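PDB 5DLL: aminopeptidase N from Francisella tularensis subsp. tularensis, which probably releases N-terminal amino acids from intracellular peptides during protein turnover and nutrient starvation, as a zinc-dependent M1-family metallopeptidase. Local coordinates for residues A[656-661]-A[674-679]; A[326-331]-A[382-387]; A[625-630]-A[789-794]; A[229-234]-A[283-288]. All coordinates share one frame; numbering follows the deposited sequence.

Contact 1: A[656-661]-A[674-679]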
loop_
_atom_site.group_PDB
_atom_site.type_symbol
_atom_site.label_atom_id
_atom_site.label_comp_id
_atom_site.label_asym_id
_atom_site.label_seq_id
_atom_site.Cartn_x
_atom_site.Cartn_y
_atom_site.Cartn_z
ATOM N N GLN A 656 13.729 -31.034 3.774
ATOM C CA GLN A 656 15.053 -31.245 4.366
ATOM C C GLN A 656 16.186 -30.704 3.487
ATOM O O GLN A 656 17.293 -30.485 3.982
ATOM C CB GLN A 656 15.284 -32.723 4.755
ATOM C CG GLN A 656 14.807 -33.087 6.171
ATOM C CD GLN A 656 15.563 -32.361 7.291
ATOM O OE1 GLN A 656 16.754 -32.089 7.180
ATOM N NE2 GLN A 656 14.872 -32.058 8.377
ATOM N N GLN A 657 15.914 -30.459 2.206
ATOM C CA GLN A 657 16.892 -29.784 1.345
ATOM C C GLN A 657 16.803 -28.250 1.452
ATOM O O GLN A 657 17.750 -27.546 1.099
ATOM C CB GLN A 657 16.786 -30.277 -0.107
ATOM C CG GLN A 657 15.990 -29.411 -1.067
ATOM C CD GLN A 657 15.819 -30.064 -2.432
ATOM O OE1 GLN A 657 15.996 -31.277 -2.591
ATOM N NE2 GLN A 657 15.471 -29.255 -3.428
ATOM N N CYS A 658 15.668 -27.742 1.932
ATOM C CA CYS A 658 15.526 -26.323 2.279
ATOM C C CYS A 658 15.902 -26.044 3.737
ATOM O O CYS A 658 16.257 -24.917 4.078
ATOM C CB CYS A 658 14.094 -25.852 2.032
ATOM S SG CYS A 658 13.560 -25.916 0.305
ATOM N N ASN A 659 15.816 -27.069 4.584
ATOM C CA ASN A 659 16.113 -26.954 6.014
ATOM C C ASN A 659 17.614 -27.029 6.267
ATOM O O ASN A 659 18.117 -27.999 6.841
ATOM C CB ASN A 659 15.381 -28.064 6.784
ATOM C CG ASN A 659 15.547 -27.955 8.292
ATOM O OD1 ASN A 659 15.814 -28.950 8.963
ATOM N ND2 ASN A 659 15.385 -26.753 8.831
ATOM N N ASP A 660 18.328 -25.995 5.832
ATOM C CA ASP A 660 19.787 -25.977 5.920
ATOM C C ASP A 660 20.232 -25.425 7.277
ATOM O O ASP A 660 19.400 -25.054 8.108
ATOM C CB ASP A 660 20.392 -25.203 4.736
ATOM C CG ASP A 660 20.280 -23.698 4.886
ATOM O OD1 ASP A 660 21.102 -23.117 5.613
ATOM O OD2 ASP A 660 19.391 -23.089 4.259
ATOM N N ASN A 661 21.542 -25.381 7.490
ATOM C CA ASN A 661 22.115 -25.080 8.796
ATOM C C ASN A 661 22.923 -23.768 8.810
ATOM O O ASN A 661 23.838 -23.594 9.618
ATOM C CB ASN A 661 22.995 -26.268 9.211
ATOM C CG ASN A 661 23.145 -26.402 10.715
ATOM O OD1 ASN A 661 22.579 -25.630 11.488
ATOM N ND2 ASN A 661 23.919 -27.393 11.135
ATOM N N ARG A 674 13.238 -20.473 3.054
ATOM C CA ARG A 674 12.411 -20.545 4.264
ATOM C C ARG A 674 10.912 -20.639 4.009
ATOM O O ARG A 674 10.178 -21.204 4.822
ATOM C CB ARG A 674 12.672 -19.338 5.174
ATOM C CG ARG A 674 13.824 -19.519 6.148
ATOM C CD ARG A 674 13.872 -18.383 7.157
ATOM N NE ARG A 674 14.270 -17.122 6.530
ATOM C CZ ARG A 674 15.529 -16.729 6.329
ATOM N NH1 ARG A 674 16.551 -17.490 6.706
ATOM N NH2 ARG A 674 15.769 -15.558 5.748
ATOM N N LYS A 675 10.442 -20.074 2.904
ATOM C CA LYS A 675 9.010 -20.124 2.627
ATOM C C LYS A 675 8.607 -21.375 1.854
ATOM O O LYS A 675 7.542 -21.930 2.117
ATOM C CB LYS A 675 8.494 -18.843 1.968
ATOM C CG LYS A 675 9.150 -18.430 0.667
ATOM C CD LYS A 675 8.549 -17.124 0.167
ATOM C CE LYS A 675 8.868 -15.950 1.087
ATOM N NZ LYS A 675 8.417 -14.648 0.526
ATOM N N LEU A 676 9.449 -21.838 0.932
ATOM C CA LEU A 676 9.213 -23.144 0.308
ATOM C C LEU A 676 9.280 -24.239 1.370
ATOM O O LEU A 676 8.487 -25.184 1.349
ATOM C CB LEU A 676 10.222 -23.444 -0.802
ATOM C CG LEU A 676 9.966 -24.775 -1.529
ATOM C CD1 LEU A 676 8.624 -24.740 -2.245
ATOM C CD2 LEU A 676 11.075 -25.123 -2.507
ATOM N N LYS A 677 10.236 -24.106 2.288
ATOM C CA LYS A 677 10.314 -24.979 3.456
ATOM C C LYS A 677 8.982 -25.005 4.212
ATOM O O LYS A 677 8.510 -26.071 4.606
ATOM C CB LYS A 677 11.443 -24.524 4.384
ATOM C CG LYS A 677 11.458 -25.243 5.724
ATOM C CD LYS A 677 12.734 -24.997 6.507
ATOM C CE LYS A 677 12.913 -23.531 6.852
ATOM N NZ LYS A 677 13.869 -23.369 7.981
ATOM N N GLY A 678 8.389 -23.828 4.413
ATOM C CA GLY A 678 7.102 -23.700 5.092
ATOM C C GLY A 678 5.942 -24.308 4.323
ATOM O O GLY A 678 5.070 -24.950 4.917
ATOM N N VAL A 679 5.919 -24.101 3.007
ATOM C CA VAL A 679 4.890 -24.700 2.150
ATOM C C VAL A 679 4.953 -26.221 2.237
ATOM O O VAL A 679 3.924 -26.884 2.368
ATOM C CB VAL A 679 5.035 -24.269 0.676
ATOM C CG1 VAL A 679 4.100 -25.074 -0.228
ATOM C CG2 VAL A 679 4.759 -22.780 0.536
#

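Contact 2: A[326-331]-A[382-387]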
loop_
_atom_site.group_PDB
_atom_site.type_symbol
_atom_site.label_atom_id
_atom_site.label_comp_id
_atom_site.label_asym_id
_atom_site.label_seq_id
_atom_site.Cartn_x
_atom_site.Cartn_y
_atom_site.Cartn_z
ATOM N N PHE A 326 -6.967 16.065 -7.467
ATOM C CA PHE A 326 -7.523 15.086 -8.424
ATOM C C PHE A 326 -6.369 14.354 -9.114
ATOM O O PHE A 326 -6.514 13.233 -9.615
ATOM C CB PHE A 326 -8.396 15.771 -9.486
ATOM C CG PHE A 326 -9.561 16.541 -8.925
ATOM C CD1 PHE A 326 -9.433 17.886 -8.592
ATOM C CD2 PHE A 326 -10.793 15.928 -8.746
ATOM C CE1 PHE A 326 -10.508 18.599 -8.083
ATOM C CE2 PHE A 326 -11.874 16.633 -8.240
ATOM C CZ PHE A 326 -11.731 17.973 -7.909
ATOM N N GLN A 327 -5.217 15.019 -9.108
ATOM C CA GLN A 327 -3.995 14.548 -9.732
ATOM C C GLN A 327 -3.188 13.607 -8.817
ATOM O O GLN A 327 -1.977 13.457 -8.983
ATOM C CB GLN A 327 -3.154 15.779 -10.122
ATOM C CG GLN A 327 -3.107 16.109 -11.607
ATOM C CD GLN A 327 -4.462 16.275 -12.276
ATOM O OE1 GLN A 327 -4.774 15.590 -13.252
ATOM N NE2 GLN A 327 -5.256 17.202 -11.777
ATOM N N LEU A 328 -3.867 12.943 -7.886
ATOM C CA LEU A 328 -3.209 12.145 -6.851
ATOM C C LEU A 328 -2.751 10.775 -7.369
ATOM O O LEU A 328 -1.858 10.157 -6.786
ATOM C CB LEU A 328 -4.152 11.981 -5.651
ATOM C CG LEU A 328 -3.570 12.024 -4.233
ATOM C CD1 LEU A 328 -2.578 13.159 -4.042
ATOM C CD2 LEU A 328 -4.707 12.155 -3.236
ATOM N N SER A 329 -3.354 10.308 -8.463
ATOM C CA SER A 329 -2.909 9.080 -9.143
ATOM C C SER A 329 -1.547 9.234 -9.836
ATOM O O SER A 329 -0.956 8.241 -10.268
ATOM C CB SER A 329 -3.950 8.630 -10.172
ATOM O OG SER A 329 -4.100 9.593 -11.203
ATOM N N LEU A 330 -1.077 10.477 -9.970
ATOM C CA LEU A 330 0.280 10.773 -10.430
ATOM C C LEU A 330 1.269 10.905 -9.260
ATOM O O LEU A 330 2.369 10.352 -9.322
ATOM C CB LEU A 330 0.292 12.060 -11.259
ATOM C CG LEU A 330 1.670 12.548 -11.719
ATOM C CD1 LEU A 330 2.331 11.508 -12.613
ATOM C CD2 LEU A 330 1.556 13.888 -12.426
ATOM N N LYS A 331 0.900 11.645 -8.211
ATOM C CA LYS A 331 1.818 11.862 -7.084
ATOM C C LYS A 331 2.134 10.554 -6.389
ATOM O O LYS A 331 3.294 10.283 -6.059
ATOM C CB LYS A 331 1.260 12.844 -6.047
ATOM C CG LYS A 331 2.225 13.084 -4.885
ATOM C CD LYS A 331 1.611 13.900 -3.767
ATOM C CE LYS A 331 0.807 13.046 -2.800
ATOM N NZ LYS A 331 1.664 12.390 -1.777
ATOM N N ILE A 382 -15.974 15.214 -2.557
ATOM C CA ILE A 382 -16.623 15.837 -1.402
ATOM C C ILE A 382 -15.585 16.076 -0.299
ATOM O O ILE A 382 -15.373 17.211 0.130
ATOM C CB ILE A 382 -17.763 14.951 -0.848
ATOM C CG1 ILE A 382 -18.802 14.653 -1.941
ATOM C CG2 ILE A 382 -18.424 15.616 0.356
ATOM C CD1 ILE A 382 -19.720 13.491 -1.618
ATOM N N GLU A 383 -14.942 14.995 0.143
ATOM C CA GLU A 383 -13.871 15.052 1.143
ATOM C C GLU A 383 -12.626 14.349 0.598
ATOM O O GLU A 383 -12.724 13.526 -0.314
ATOM C CB GLU A 383 -14.319 14.400 2.459
ATOM C CG GLU A 383 -14.867 12.985 2.307
ATOM C CD GLU A 383 -15.198 12.318 3.630
ATOM O OE1 GLU A 383 -15.608 11.138 3.607
ATOM O OE2 GLU A 383 -15.053 12.964 4.689
ATOM N N MET A 384 -11.465 14.673 1.165
ATOM C CA MET A 384 -10.179 14.112 0.715
ATOM C C MET A 384 -10.106 12.582 0.742
ATOM O O MET A 384 -9.364 11.990 -0.041
ATOM C CB MET A 384 -9.020 14.685 1.541
ATOM C CG MET A 384 -8.579 16.079 1.117
ATOM S SD MET A 384 -7.989 16.160 -0.587
ATOM C CE MET A 384 -6.669 14.950 -0.571
ATOM N N ASN A 385 -10.867 11.953 1.637
ATOM C CA ASN A 385 -10.904 10.488 1.750
ATOM C C ASN A 385 -11.484 9.777 0.523
ATOM O O ASN A 385 -11.303 8.569 0.372
ATOM C CB ASN A 385 -11.687 10.067 3.000
ATOM C CG ASN A 385 -10.991 10.471 4.287
ATOM O OD1 ASN A 385 -9.846 10.091 4.532
ATOM N ND2 ASN A 385 -11.683 11.244 5.117
ATOM N N ASN A 386 -12.186 10.520 -0.336
ATOM C CA ASN A 386 -12.665 9.995 -1.621
ATOM C C ASN A 386 -11.515 9.575 -2.541
ATOM O O ASN A 386 -11.666 8.668 -3.359
ATOM C CB ASN A 386 -13.532 11.036 -2.348
ATOM C CG ASN A 386 -14.818 11.372 -1.601
ATOM O OD1 ASN A 386 -14.937 11.130 -0.400
ATOM N ND2 ASN A 386 -15.784 11.940 -2.317
ATOM N N PHE A 387 -10.371 10.246 -2.403
ATOM C CA PHE A 387 -9.186 9.957 -3.212
ATOM C C PHE A 387 -8.313 8.817 -2.678
ATOM O O PHE A 387 -7.581 8.196 -3.445
ATOM C CB PHE A 387 -8.317 11.211 -3.342
ATOM C CG PHE A 387 -8.956 12.325 -4.123
ATOM C CD1 PHE A 387 -9.407 12.114 -5.421
ATOM C CD2 PHE A 387 -9.077 13.595 -3.573
ATOM C CE1 PHE A 387 -9.984 13.140 -6.146
ATOM C CE2 PHE A 387 -9.647 14.625 -4.295
ATOM C CZ PHE A 387 -10.102 14.397 -5.583
#

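Contact 3: A[625-630]-A[789-794]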
loop_
_atom_site.group_PDB
_atom_site.type_symbol
_atom_site.label_atom_id
_atom_site.label_comp_id
_atom_site.label_asym_id
_atom_site.label_seq_id
_atom_site.Cartn_x
_atom_site.Cartn_y
_atom_site.Cartn_z
ATOM N N ARG A 625 -20.936 -16.641 -7.747
ATOM C CA ARG A 625 -21.955 -15.602 -7.622
ATOM C C ARG A 625 -22.653 -15.734 -6.263
ATOM O O ARG A 625 -22.837 -14.745 -5.550
ATOM C CB ARG A 625 -22.967 -15.700 -8.769
ATOM C CG ARG A 625 -23.801 -14.439 -8.970
ATOM C CD ARG A 625 -24.778 -14.574 -10.133
ATOM N NE ARG A 625 -25.682 -15.713 -9.962
ATOM C CZ ARG A 625 -26.744 -15.739 -9.154
ATOM N NH1 ARG A 625 -27.073 -14.681 -8.415
ATOM N NH2 ARG A 625 -27.487 -16.839 -9.082
ATOM N N VAL A 626 -23.040 -16.960 -5.923
ATOM C CA VAL A 626 -23.541 -17.294 -4.592
ATOM C C VAL A 626 -22.494 -18.177 -3.914
ATOM O O VAL A 626 -22.242 -19.302 -4.356
ATOM C CB VAL A 626 -24.886 -18.044 -4.661
ATOM C CG1 VAL A 626 -25.419 -18.318 -3.258
ATOM C CG2 VAL A 626 -25.900 -17.255 -5.484
ATOM N N ILE A 627 -21.883 -17.662 -2.849
ATOM C CA ILE A 627 -20.773 -18.347 -2.186
ATOM C C ILE A 627 -21.255 -19.586 -1.427
ATOM O O ILE A 627 -21.894 -19.479 -0.375
ATOM C CB ILE A 627 -20.025 -17.396 -1.225
ATOM C CG1 ILE A 627 -19.338 -16.280 -2.027
ATOM C CG2 ILE A 627 -19.012 -18.163 -0.379
ATOM C CD1 ILE A 627 -18.729 -15.171 -1.187
ATOM N N MET A 628 -20.948 -20.761 -1.972
ATOM C CA MET A 628 -21.276 -22.028 -1.325
ATOM C C MET A 628 -20.120 -22.388 -0.402
ATOM O O MET A 628 -19.143 -22.999 -0.829
ATOM C CB MET A 628 -21.494 -23.124 -2.372
ATOM C CG MET A 628 -22.508 -22.767 -3.451
ATOM S SD MET A 628 -24.114 -22.277 -2.797
ATOM C CE MET A 628 -24.590 -23.766 -1.918
ATOM N N VAL A 629 -20.238 -21.999 0.864
ATOM C CA VAL A 629 -19.110 -22.057 1.795
ATOM C C VAL A 629 -18.642 -23.482 2.065
ATOM O O VAL A 629 -17.450 -23.763 1.979
ATOM C CB VAL A 629 -19.432 -21.352 3.132
ATOM C CG1 VAL A 629 -18.337 -21.599 4.168
ATOM C CG2 VAL A 629 -19.617 -19.857 2.903
ATOM N N ASP A 630 -19.572 -24.377 2.382
ATOM C CA ASP A 630 -19.211 -25.756 2.722
ATOM C C ASP A 630 -18.726 -26.560 1.512
ATOM O O ASP A 630 -17.868 -27.427 1.659
ATOM C CB ASP A 630 -20.371 -26.471 3.420
ATOM C CG ASP A 630 -20.684 -25.883 4.790
ATOM O OD1 ASP A 630 -19.746 -25.736 5.611
ATOM O OD2 ASP A 630 -21.872 -25.575 5.043
ATOM N N ALA A 789 -11.212 -13.491 9.459
ATOM C CA ALA A 789 -10.475 -13.992 8.290
ATOM C C ALA A 789 -10.267 -15.515 8.304
ATOM O O ALA A 789 -9.769 -16.075 7.329
ATOM C CB ALA A 789 -9.132 -13.287 8.177
ATOM N N ASN A 790 -10.629 -16.168 9.410
ATOM C CA ASN A 790 -10.641 -17.629 9.513
ATOM C C ASN A 790 -11.907 -18.156 8.843
ATOM O O ASN A 790 -12.960 -18.241 9.475
ATOM C CB ASN A 790 -10.585 -18.052 10.993
ATOM C CG ASN A 790 -10.588 -19.563 11.190
ATOM O OD1 ASN A 790 -11.053 -20.322 10.341
ATOM N ND2 ASN A 790 -10.082 -20.003 12.335
ATOM N N PHE A 791 -11.785 -18.522 7.570
ATOM C CA PHE A 791 -12.939 -18.777 6.699
ATOM C C PHE A 791 -13.923 -19.830 7.222
ATOM O O PHE A 791 -15.081 -19.514 7.474
ATOM C CB PHE A 791 -12.465 -19.159 5.296
ATOM C CG PHE A 791 -13.535 -19.073 4.247
ATOM C CD1 PHE A 791 -13.924 -17.838 3.736
ATOM C CD2 PHE A 791 -14.141 -20.222 3.755
ATOM C CE1 PHE A 791 -14.908 -17.751 2.761
ATOM C CE2 PHE A 791 -15.120 -20.143 2.776
ATOM C CZ PHE A 791 -15.507 -18.905 2.280
ATOM N N LEU A 792 -13.464 -21.068 7.387
ATOM C CA LEU A 792 -14.335 -22.173 7.809
ATOM C C LEU A 792 -15.077 -21.904 9.127
ATOM O O LEU A 792 -16.282 -22.161 9.235
ATOM C CB LEU A 792 -13.518 -23.467 7.931
ATOM C CG LEU A 792 -14.198 -24.702 8.542
ATOM C CD1 LEU A 792 -15.527 -25.021 7.865
ATOM C CD2 LEU A 792 -13.254 -25.896 8.481
ATOM N N GLN A 793 -14.355 -21.374 10.114
ATOM C CA GLN A 793 -14.861 -21.249 11.485
ATOM C C GLN A 793 -15.744 -20.018 11.725
ATOM O O GLN A 793 -16.719 -20.085 12.482
ATOM C CB GLN A 793 -13.689 -21.259 12.474
ATOM C CG GLN A 793 -12.876 -22.548 12.448
ATOM C CD GLN A 793 -13.715 -23.772 12.771
ATOM O OE1 GLN A 793 -14.581 -23.731 13.646
ATOM N NE2 GLN A 793 -13.462 -24.867 12.070
ATOM N N TYR A 794 -15.397 -18.899 11.094
ATOM C CA TYR A 794 -16.226 -17.699 11.157
ATOM C C TYR A 794 -17.539 -17.908 10.401
ATOM O O TYR A 794 -18.588 -17.461 10.851
ATOM C CB TYR A 794 -15.480 -16.482 10.594
ATOM C CG TYR A 794 -16.364 -15.263 10.447
ATOM C CD1 TYR A 794 -16.838 -14.592 11.569
ATOM C CD2 TYR A 794 -16.739 -14.791 9.192
ATOM C CE1 TYR A 794 -17.654 -13.483 11.448
ATOM C CE2 TYR A 794 -17.554 -13.679 9.062
ATOM C CZ TYR A 794 -18.009 -13.029 10.193
ATOM O OH TYR A 794 -18.828 -11.929 10.084
#

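Contact 4: A[229-234]-A[283-288]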
loop_
_atom_site.group_PDB
_atom_site.type_symbol
_atom_site.label_atom_id
_atom_site.label_comp_id
_atom_site.label_asym_id
_atom_site.label_seq_id
_atom_site.Cartn_x
_atom_site.Cartn_y
_atom_site.Cartn_z
ATOM N N LYS A 229 14.440 7.023 23.334
ATOM C CA LYS A 229 15.478 6.126 23.844
ATOM C C LYS A 229 15.099 4.644 23.725
ATOM O O LYS A 229 15.923 3.819 23.332
ATOM C CB LYS A 229 15.786 6.485 25.309
ATOM C CG LYS A 229 16.769 5.569 26.032
ATOM C CD LYS A 229 18.119 5.499 25.337
ATOM C CE LYS A 229 19.115 4.701 26.163
ATOM N NZ LYS A 229 20.398 4.490 25.437
ATOM N N GLN A 230 13.853 4.317 24.056
ATOM C CA GLN A 230 13.396 2.920 24.103
ATOM C C GLN A 230 13.098 2.306 22.722
ATOM O O GLN A 230 13.126 1.081 22.566
ATOM C CB GLN A 230 12.178 2.773 25.032
ATOM C CG GLN A 230 10.958 3.616 24.668
ATOM C CD GLN A 230 10.952 5.001 25.302
ATOM O OE1 GLN A 230 12.003 5.557 25.639
ATOM N NE2 GLN A 230 9.762 5.571 25.452
ATOM N N ASP A 231 12.819 3.155 21.732
ATOM C CA ASP A 231 12.509 2.707 20.367
ATOM C C ASP A 231 13.729 2.647 19.424
ATOM O O ASP A 231 13.714 1.910 18.434
ATOM C CB ASP A 231 11.447 3.628 19.740
ATOM C CG ASP A 231 10.101 3.569 20.460
ATOM O OD1 ASP A 231 9.767 2.511 21.037
ATOM O OD2 ASP A 231 9.366 4.581 20.432
ATOM N N ILE A 232 14.775 3.416 19.729
ATOM C CA ILE A 232 15.874 3.647 18.779
ATOM C C ILE A 232 16.674 2.380 18.415
ATOM O O ILE A 232 17.136 2.238 17.277
ATOM C CB ILE A 232 16.814 4.788 19.274
ATOM C CG1 ILE A 232 17.675 5.342 18.127
ATOM C CG2 ILE A 232 17.702 4.324 20.428
ATOM C CD1 ILE A 232 16.898 5.961 16.984
ATOM N N ASP A 233 16.815 1.456 19.369
ATOM C CA ASP A 233 17.578 0.218 19.149
ATOM C C ASP A 233 16.990 -0.677 18.050
ATOM O O ASP A 233 17.700 -1.499 17.483
ATOM C CB ASP A 233 17.700 -0.584 20.454
ATOM C CG ASP A 233 18.627 0.073 21.469
ATOM O OD1 ASP A 233 19.149 1.175 21.193
ATOM O OD2 ASP A 233 18.835 -0.521 22.551
ATOM N N LYS A 234 15.704 -0.512 17.750
ATOM C CA LYS A 234 15.043 -1.301 16.716
ATOM C C LYS A 234 14.897 -0.520 15.401
ATOM O O LYS A 234 14.113 -0.908 14.535
ATOM C CB LYS A 234 13.668 -1.772 17.213
ATOM C CG LYS A 234 13.698 -2.572 18.511
ATOM C CD LYS A 234 13.457 -1.701 19.741
ATOM C CE LYS A 234 13.611 -2.482 21.041
ATOM N NZ LYS A 234 15.033 -2.751 21.411
ATOM N N PHE A 283 7.274 8.822 10.489
ATOM C CA PHE A 283 6.655 7.503 10.456
ATOM C C PHE A 283 6.087 7.159 11.815
ATOM O O PHE A 283 6.567 7.645 12.839
ATOM C CB PHE A 283 7.684 6.418 10.112
ATOM C CG PHE A 283 8.310 6.557 8.754
ATOM C CD1 PHE A 283 9.417 7.375 8.569
ATOM C CD2 PHE A 283 7.825 5.837 7.669
ATOM C CE1 PHE A 283 10.011 7.495 7.320
ATOM C CE2 PHE A 283 8.418 5.953 6.418
ATOM C CZ PHE A 283 9.509 6.787 6.242
ATOM N N ASN A 284 5.069 6.306 11.802
ATOM C CA ASN A 284 4.649 5.577 12.985
ATOM C C ASN A 284 5.789 4.632 13.330
ATOM O O ASN A 284 6.389 4.046 12.422
ATOM C CB ASN A 284 3.382 4.778 12.669
ATOM C CG ASN A 284 2.598 4.393 13.905
ATOM O OD1 ASN A 284 3.159 4.030 14.940
ATOM N ND2 ASN A 284 1.282 4.462 13.796
ATOM N N THR A 285 6.106 4.483 14.617
ATOM C CA THR A 285 7.213 3.601 15.022
ATOM C C THR A 285 7.004 2.148 14.598
ATOM O O THR A 285 7.964 1.468 14.252
ATOM C CB THR A 285 7.484 3.628 16.541
ATOM O OG1 THR A 285 6.248 3.597 17.264
ATOM C CG2 THR A 285 8.266 4.870 16.923
ATOM N N LYS A 286 5.760 1.678 14.611
ATOM C CA LYS A 286 5.479 0.276 14.290
ATOM C C LYS A 286 5.800 -0.098 12.842
ATOM O O LYS A 286 5.989 -1.277 12.547
ATOM C CB LYS A 286 4.025 -0.097 14.622
ATOM C CG LYS A 286 2.965 0.542 13.738
ATOM C CD LYS A 286 1.622 -0.154 13.906
ATOM C CE LYS A 286 0.517 0.595 13.179
ATOM N NZ LYS A 286 -0.702 -0.234 12.974
ATOM N N TYR A 287 5.863 0.891 11.950
ATOM C CA TYR A 287 6.132 0.629 10.531
ATOM C C TYR A 287 7.617 0.612 10.156
ATOM O O TYR A 287 7.944 0.184 9.048
ATOM C CB TYR A 287 5.383 1.630 9.631
ATOM C CG TYR A 287 3.869 1.476 9.629
ATOM C CD1 TYR A 287 3.266 0.227 9.446
ATOM C CD2 TYR A 287 3.037 2.584 9.787
ATOM C CE1 TYR A 287 1.887 0.090 9.442
ATOM C CE2 TYR A 287 1.656 2.454 9.782
ATOM C CZ TYR A 287 1.088 1.208 9.607
ATOM O OH TYR A 287 -0.283 1.078 9.604
ATOM N N ILE A 288 8.507 1.065 11.046
ATOM C CA ILE A 288 9.960 1.055 10.758
ATOM C C ILE A 288 10.841 0.280 11.755
ATOM O O ILE A 288 12.067 0.242 11.604
ATOM C CB ILE A 288 10.524 2.488 10.604
ATOM C CG1 ILE A 288 10.435 3.265 11.918
ATOM C CG2 ILE A 288 9.793 3.238 9.498
ATOM C CD1 ILE A 288 11.116 4.615 11.854
#

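Contact 1: A[656-661]-A[674-679]
NZ of Lys-677, which comes within 3.8 Å of ND2 of Asn-659 without bonding to it, is held by a salt bridge to Asp-709. The lysine reaches it by running past Asn-659, just after helix 648-658: its CG stands anti to the backbone N, and a bend at chi3 (62°) carries the chain past the asparagine. Its CD lies 3.9 Å from CA of Asn-659, with the two side chains crossing obliquely. Asn-659 is the first residue to leave helical geometry and the centre of an inverse gamma turn, whose weak bond runs from Asp-660 N to Cys-658 O. The rest of the contact is apolar and buried. CB of Cys-658 meets CB of Lys-677 at 3.8 Å, while the sulfur lies beside Leu-676, SG to CD2 being also 3.8 Å. At the start of 674-679, Arg-674 makes a salt bridge with Asp-297. The contact thus packs two successive helices, 648-658 and 668-685, in the helical C-terminal region. Leu-676 extends the packing to Ile-608 of helix 605-612, and Lys-677 to Leu-700 of helix 691-703.

Contact 2: A[326-331]-A[382-387]
Phe-326, just ahead of the helix that supplies the zinc ligand Glu-332, meets Phe-387 from the loop before helix 390-423, in the thermolysin-like catalytic domain of M1 peptidases. The aromatic part is an offset edge-to-face (T-shaped) pair: the edge of Phe-387 is directed toward the face of Phe-326, with planes at 81° and centroids 5.4 Å apart. Both phenylalanines set CG anti to the carbonyl carbon (chi1 -59° and -66°), and from there the rings meet. CE1 and CZ of Phe-387 also approach CA of Phe-326, and Tyr-381 meets both rings, making an aromatic cluster. The aliphatic part lies two residues on, at the start of helix 328-346. Leu-328 crosses Phe-387 at about a right angle, and its CD2 reaches more loosely toward Met-384 CE. Leu-328 also touches Tyr-388, and its side chain lies about 8 Å from the zinc ion. No hydrogen bond joins the segments. The nearest approaches are Leu-328 CD2 to Phe-387 CB, 3.7 Å, and Phe-326 CD2 to Phe-387 CZ, 3.6 Å.

Contact 3: A[625-630]-A[789-794]
Val-629 and Phe-791 join the beginnings of two helices, 629-646 and 791-794, in the alpha-helical C-terminal domain, a superhelical stack of ARM-like repeats. The segments are far apart in the chain, so the contact ties an early part of the domain to a late one. Its close part is one buried valine methyl on the phenylalanine: CG1 of Val-629 lies 3.8 Å from CE2 of Phe-791, the two side chains running at a slant to each other. The phenyl ring gets there because its CG is anti to the backbone N (chi1 -164°), which extends the ring toward the other segment. Val-633, a turn further along helix 629-646, and Glu-617 of helix 617-621 touch the same ring. The looser part lies around this pair. Ile-627 CG2 comes to the ring edge near its plane, but only to 4.5 Å from CZ, and the side chain of Leu-792 comes no nearer than 4.8 Å to the other segment. Asp-630, partly open to solvent, turns OD2 to a salt bridge with Arg-837. Just before the phenylalanine in the chain, Asn-790 occupies the N-cap of helix 791-794. Its ND2 donates to the carbonyls of Ala-752 and Ile-754, and its OD1 accepts a weak capping bond from Gln-793 N, 3.5 Å long at an N-H...O angle of 158°.

Contact 4: A[229-234]-A[283-288]
Asp-231 points its CB at Thr-285, the nearest residue across the contact. CB itself stays 4.4 Å from the threonine CG2. CG, anti to the carbonyl carbon (chi1 -64°), comes to 4.2 Å from that methyl, and OD2 at the tip touches it at 3.7 Å. The carboxylate therefore lies against a methyl carbon and makes no hydrogen bond to the threonine; the two side chains cross at about a right angle. Thr-285 turns this methyl to the aspartate and also rests on Ala-266 of strand 261-267. Farther along, the backbones come close without bonding, Lys-234 O lying 3.8 Å from Ile-288 O, while Lys-234 bonds instead to the backbone of Ala-290. The 229-234 loop leads from strand 220-227 into helix 236-253, and strand 261-267 follows parallel to the first. Here, then, the entry to a beta-alpha-beta crossover packs against the turn that follows strand 280-284, in the mixed sheet of the thermolysin-like catalytic domain.

Contacts 1, 2 and 3 are largely buried, contact 4 only partly so. Contact 2 lies nearest the middle of the chain and is the most aromatic; its leucine stands close to the zinc site. Contact 4 joins loops at the ends of strands in the mixed sheet of the same catalytic domain, about 12 Å away between nearest atoms, and sets a carboxylate against a methyl. Contacts 1 and 3 share the helical C-terminal domain, with consecutive helices 629-646 and 648-658. Contact 1 joins near neighbours in sequence and adds a buried lysine whose charge is met by an aspartate outside the contact, while contact 3 is apolar packing between distant segments. No hydrogen bond crosses any contact.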